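Local coordinates for protein putative Transcriptional Regulator (Rhodococcus sp., PDB 2IA2) that probably regulates transcription as an IclR-family repressor or activator, binding DNA through a helix-turn-helix domain and sensing a signal through its C-terminal domain, at residues S88-S91 with L92-A96. Sequence-based numbering, arbitrary orientation.
Sequences SSLS and LPEVA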
# COMPACT_ATOMS: atom_id res chain seq x y z
N SER A 88 -0.26 -2.79 2.82
CA SER A 88 -0.57 -1.57 2.04
C SER A 88 -0.22 -0.27 2.78
O SER A 88 -0.16 0.81 2.22
CB SER A 88 -2.03 -1.58 1.53
OG SER A 88 -2.96 -1.53 2.63
N SER A 89 0.14 -0.39 4.03
CA SER A 89 0.54 0.78 4.82
C SER A 89 2.07 0.97 4.99
O SER A 89 2.49 1.89 5.71
CB SER A 89 -0.15 0.76 6.17
OG SER A 89 0.45 -0.22 6.96
N LEU A 90 2.89 0.12 4.33
CA LEU A 90 4.35 0.20 4.46
C LEU A 90 4.91 1.54 3.99
O LEU A 90 4.54 2.05 2.93
CB LEU A 90 5.05 -0.93 3.66
CG LEU A 90 4.76 -2.37 4.05
CD1 LEU A 90 5.43 -3.44 3.15
CD2 LEU A 90 5.13 -2.59 5.52
N SER A 91 5.83 2.11 4.77
CA SER A 91 6.45 3.37 4.39
C SER A 91 7.53 3.11 3.35
O SER A 91 7.97 1.97 3.12
CB SER A 91 7.06 4.05 5.66
OG SER A 91 8.02 3.18 6.16
N LEU A 92 8.00 4.16 2.70
CA LEU A 92 9.16 3.96 1.86
C LEU A 92 10.37 3.29 2.55
O LEU A 92 10.97 2.40 1.96
CB LEU A 92 9.54 5.26 1.14
CG LEU A 92 10.99 5.30 0.62
CD1 LEU A 92 11.05 4.63 -0.74
CD2 LEU A 92 11.52 6.76 0.53
N PRO A 93 10.79 3.75 3.75
CA PRO A 93 11.92 3.04 4.37
C PRO A 93 11.67 1.54 4.63
O PRO A 93 12.58 0.74 4.49
CB PRO A 93 12.09 3.77 5.73
CG PRO A 93 11.52 5.12 5.50
CD PRO A 93 10.39 4.93 4.55
N GLU A 94 10.46 1.17 5.04
CA GLU A 94 10.12 -0.23 5.31
C GLU A 94 10.11 -1.02 3.98
O GLU A 94 10.47 -2.19 3.97
CB GLU A 94 8.74 -0.33 5.96
CG GLU A 94 8.70 0.27 7.35
CD GLU A 94 7.25 0.45 7.90
OE1 GLU A 94 6.29 0.72 7.16
OE2 GLU A 94 7.12 0.40 9.12
N VAL A 95 9.69 -0.40 2.89
CA VAL A 95 9.72 -1.08 1.59
C VAL A 95 11.19 -1.30 1.14
O VAL A 95 11.59 -2.42 0.75
CB VAL A 95 8.92 -0.32 0.52
CG1 VAL A 95 9.26 -0.85 -0.89
CG2 VAL A 95 7.35 -0.38 0.82
N ALA A 96 12.00 -0.25 1.27
CA ALA A 96 13.43 -0.26 0.92
C ALA A 96 14.30 -1.18 1.74
O ALA A 96 15.15 -1.83 1.19
CB ALA A 96 13.96 1.16 0.96
O HOH W 1 3.94 1.75 7.98
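The carboxylate of E94 lies between S91 and L90. S91 OG stands over one face, 3.3 Å from E94 CD; methyl CD2 of L90 lies beneath the opposite face, 3.9 Å from E94 OE1. S91 N-H reaches OE1 on its anti side, 23° out of the carboxylate plane, on the face that carries S91 OG. This bond is short and nearly straight (S91 N to E94 OE1 2.8 Å, 170° at the hydrogen). Water 1 also donates to OE1 and, with its other hydrogen, to S89 O, so it ties the preceding loop to the same carboxylate. E94 gets there with CG beside its own backbone N (chi1 -67°) and a chain extended beyond CG, which carries OE1 back to S91 N. In return, E94 N donates a long, weak bond to S91 OG, at 3.4 Å. That hydroxyl sits between S91's backbone N and carbonyl carbon, which turns it toward the helix end and against CD of the P93 ring. The reciprocal pair is a capping box, with S91 as N-cap; it joins the loop after helix 84-87 to helix 92-107 in the IclR C-terminal region. The helical bond from V95 N to S91 O follows, at 2.9 Å. Below the box, L90 CB packs on V95 CG2 at 3.7 Å, a small apolar patch; V95 also touches D259 and V263 of helix 246-264, and L90 meets P77 of the second subunit. The box gives S91 N-H a strong acceptor and E94 N-H a weak one; OE1 is gripped by both S91 N and the water. Placed at the amino end of the helix, the carboxylate's negative charge is probably also favoured by the helix dipole.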